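Side-chain contact in beta sliding clamp (Caulobacter crescentus, PDB 5WCE), which probably encircles DNA as a ring-shaped head-to-tail homodimer, tethering polymerases and other proteins to it and making them processive: residues A[178-183]-A[189-194]. Sequence-based numbering, arbitrary orientation.
Sequences KLRAVA and LALAEM
Arg180 lies alongside Glu193, pointing the same way, at a non-hydrogen-bonded pair of an antiparallel hairpin, and illustrates how a cross-strand ion pair can be built into a sheet. The guanidinium presents its side edge: NE (2.9 Å) and NH2 (2.7 Å) of Arg180 both grip Glu193 OE1, which lies almost in the guanidinium plane and receives NH2 on its syn lone pair. A bend at chi3 (-75°) after an extended start swings the Arg180 head across toward that oxygen, while Leu191 CD1 packs over one face, 3.7 Å from Arg180 NE. The other carboxylate oxygen faces Lys178: Glu193 OE2 and Lys178 NZ form a long salt bridge of 3.6 Å, bridged also by a water. A leucine in place of Arg180 would probably leave Glu193 OE1 without both its donors and the carboxylate with only the distant Lys178 as a charged mate across the hairpin. Further along this face, Val182 CG2 meets Leu191 CG at 4.0 Å. The opposite face carries the small pairs Ala181–Ala192 and Ala183–Ala190, then Leu179 beside Met194. Ala181 N to Ala192 O is a nearly straight backbone bond (175°). The hairpin belongs to the central domain, with strand 165-173 beside 178-183, its Glu173 also pairing with Arg180; strand 370-374, from the C-terminal domain, lies beside 189-194 and continues the same antiparallel sheet; helix 140-148 packs against Leu179 and Met194 through Leu146.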
ATOM      1  N   LYS A 178       9.726  -7.954  37.702  1.00 34.21           N
ATOM      2  CA  LYS A 178       9.546  -7.962  36.253  1.00 32.97           C
ATOM      3  C   LYS A 178       9.449  -6.550  35.694  1.00 29.89           C
ATOM      4  O   LYS A 178       8.812  -5.728  36.284  1.00 29.75           O
ATOM      5  CB  LYS A 178       8.293  -8.751  35.938  1.00 34.14           C
ATOM      6  CG  LYS A 178       8.590 -10.228  36.178  1.00 36.30           C
ATOM      7  CD  LYS A 178       7.425 -10.941  36.749  1.00 38.10           C
ATOM      8  CE  LYS A 178       7.799 -12.408  36.906  1.00 40.16           C
ATOM      9  NZ  LYS A 178       6.540 -13.144  37.036  1.00 43.60           N
ATOM     10  N   LEU A 179      10.105  -6.299  34.570  1.00 28.88           N
ATOM     11  CA  LEU A 179       9.800  -5.132  33.727  1.00 27.28           C
ATOM     12  C   LEU A 179       8.587  -5.502  32.841  1.00 25.56           C
ATOM     13  O   LEU A 179       8.674  -6.456  32.065  1.00 23.77           O
ATOM     14  CB  LEU A 179      11.006  -4.757  32.878  1.00 27.72           C
ATOM     15  CG  LEU A 179      10.875  -3.551  31.939  1.00 26.78           C
ATOM     16  CD1 LEU A 179      10.600  -2.303  32.731  1.00 27.06           C
ATOM     17  CD2 LEU A 179      12.131  -3.355  31.112  1.00 27.00           C
ATOM     18  N   ARG A 180       7.499  -4.725  32.957  1.00 23.57           N
ATOM     19  CA  ARG A 180       6.212  -5.062  32.374  1.00 23.27           C
ATOM     20  C   ARG A 180       5.695  -3.917  31.489  1.00 21.17           C
ATOM     21  O   ARG A 180       5.868  -2.739  31.814  1.00 21.55           O
ATOM     22  CB  ARG A 180       5.187  -5.366  33.496  1.00 24.00           C
ATOM     23  CG  ARG A 180       3.775  -5.713  32.992  1.00 24.85           C
ATOM     24  CD  ARG A 180       2.843  -5.971  34.161  1.00 26.95           C
ATOM     25  NE  ARG A 180       3.094  -7.270  34.764  1.00 28.46           N
ATOM     26  CZ  ARG A 180       2.381  -7.791  35.780  1.00 31.99           C
ATOM     27  NH1 ARG A 180       1.379  -7.109  36.355  1.00 32.54           N
ATOM     28  NH2 ARG A 180       2.679  -9.007  36.242  1.00 32.92           N
ATOM     29  N   ALA A 181       5.093  -4.274  30.380  1.00 19.29           N
ATOM     30  CA  ALA A 181       4.418  -3.352  29.499  1.00 18.42           C
ATOM     31  C   ALA A 181       2.939  -3.755  29.411  1.00 18.44           C
ATOM     32  O   ALA A 181       2.638  -4.938  29.164  1.00 18.81           O
ATOM     33  CB  ALA A 181       5.058  -3.372  28.133  1.00 17.62           C
ATOM     34  N   VAL A 182       2.052  -2.797  29.638  1.00 18.37           N
ATOM     35  CA  VAL A 182       0.588  -3.021  29.559  1.00 18.72           C
ATOM     36  C   VAL A 182      -0.025  -1.985  28.609  1.00 19.35           C
ATOM     37  O   VAL A 182       0.285  -0.785  28.690  1.00 18.90           O
ATOM     38  CB  VAL A 182      -0.117  -2.926  30.907  1.00 19.54           C
ATOM     39  CG1 VAL A 182      -1.633  -2.981  30.727  1.00 19.39           C
ATOM     40  CG2 VAL A 182       0.323  -4.048  31.823  1.00 20.41           C
ATOM     41  N   ALA A 183      -0.835  -2.468  27.666  1.00 18.69           N
ATOM     42  CA  ALA A 183      -1.560  -1.600  26.732  1.00 19.34           C
ATOM     43  C   ALA A 183      -3.042  -1.939  26.825  1.00 20.11           C
ATOM     44  O   ALA A 183      -3.411  -3.118  26.921  1.00 20.34           O
ATOM     45  CB  ALA A 183      -1.084  -1.820  25.312  1.00 18.72           C
ATOM     46  N   LEU A 189      -7.015  -5.740  26.398  1.00 19.68           N
ATOM     47  CA  LEU A 189      -5.777  -5.472  27.083  1.00 19.79           C
ATOM     48  C   LEU A 189      -4.705  -6.464  26.666  1.00 19.35           C
ATOM     49  O   LEU A 189      -4.955  -7.696  26.393  1.00 18.36           O
ATOM     50  CB  LEU A 189      -6.008  -5.469  28.588  1.00 19.96           C
ATOM     51  CG  LEU A 189      -4.794  -5.200  29.508  1.00 20.72           C
ATOM     52  CD1 LEU A 189      -5.190  -4.442  30.765  1.00 21.65           C
ATOM     53  CD2 LEU A 189      -4.072  -6.521  29.878  1.00 21.70           C
ATOM     54  N   ALA A 190      -3.477  -5.975  26.683  1.00 18.11           N
ATOM     55  CA  ALA A 190      -2.300  -6.804  26.428  1.00 18.08           C
ATOM     56  C   ALA A 190      -1.241  -6.526  27.455  1.00 18.84           C
ATOM     57  O   ALA A 190      -1.020  -5.359  27.829  1.00 19.09           O
ATOM     58  CB  ALA A 190      -1.756  -6.559  25.053  1.00 18.19           C
ATOM     59  N   LEU A 191      -0.612  -7.595  27.945  1.00 18.75           N
ATOM     60  CA  LEU A 191       0.397  -7.509  28.969  1.00 19.50           C
ATOM     61  C   LEU A 191       1.571  -8.399  28.543  1.00 19.95           C
ATOM     62  O   LEU A 191       1.363  -9.561  28.107  1.00 19.41           O
ATOM     63  CB  LEU A 191      -0.189  -7.933  30.317  1.00 20.27           C
ATOM     64  CG  LEU A 191       0.735  -7.990  31.547  1.00 21.15           C
ATOM     65  CD1 LEU A 191      -0.051  -7.916  32.840  1.00 22.21           C
ATOM     66  CD2 LEU A 191       1.674  -9.183  31.597  1.00 22.24           C
ATOM     67  N   ALA A 192       2.797  -7.869  28.658  1.00 19.58           N
ATOM     68  CA  ALA A 192       4.000  -8.648  28.444  1.00 19.87           C
ATOM     69  C   ALA A 192       5.057  -8.238  29.436  1.00 21.49           C
ATOM     70  O   ALA A 192       5.140  -7.059  29.833  1.00 21.05           O
ATOM     71  CB  ALA A 192       4.496  -8.507  27.029  1.00 18.94           C
ATOM     72  N   GLU A 193       5.845  -9.200  29.893  1.00 22.32           N
ATOM     73  CA  GLU A 193       6.847  -8.899  30.891  1.00 23.93           C
ATOM     74  C   GLU A 193       8.088  -9.753  30.725  1.00 25.12           C
ATOM     75  O   GLU A 193       8.078 -10.780  30.039  1.00 23.99           O
ATOM     76  CB  GLU A 193       6.257  -9.028  32.287  1.00 25.54           C
ATOM     77  CG  GLU A 193       5.973 -10.481  32.696  1.00 25.98           C
ATOM     78  CD  GLU A 193       5.049 -10.646  33.859  1.00 27.55           C
ATOM     79  OE1 GLU A 193       4.676  -9.623  34.467  1.00 27.69           O
ATOM     80  OE2 GLU A 193       4.731 -11.838  34.175  1.00 29.87           O
ATOM     81  N   MET A 194       9.162  -9.279  31.359  1.00 25.74           N
ATOM     82  CA  MET A 194      10.467  -9.942  31.368  1.00 26.71           C
ATOM     83  C   MET A 194      11.093  -9.768  32.736  1.00 28.05           C
ATOM     84  O   MET A 194      10.664  -8.893  33.485  1.00 27.14           O
ATOM     85  CB  MET A 194      11.384  -9.323  30.323  1.00 26.56           C
ATOM     86  CG  MET A 194      11.690  -7.808  30.579  1.00 26.56           C
ATOM     87  SD  MET A 194      12.716  -7.022  29.320  1.00 28.05           S
ATOM     88  CE  MET A 194      14.260  -7.791  29.807  1.00 30.03           C
TER
HETATM   89  O   HOH W   1       4.436 -11.665  37.231  1.00 52.21           O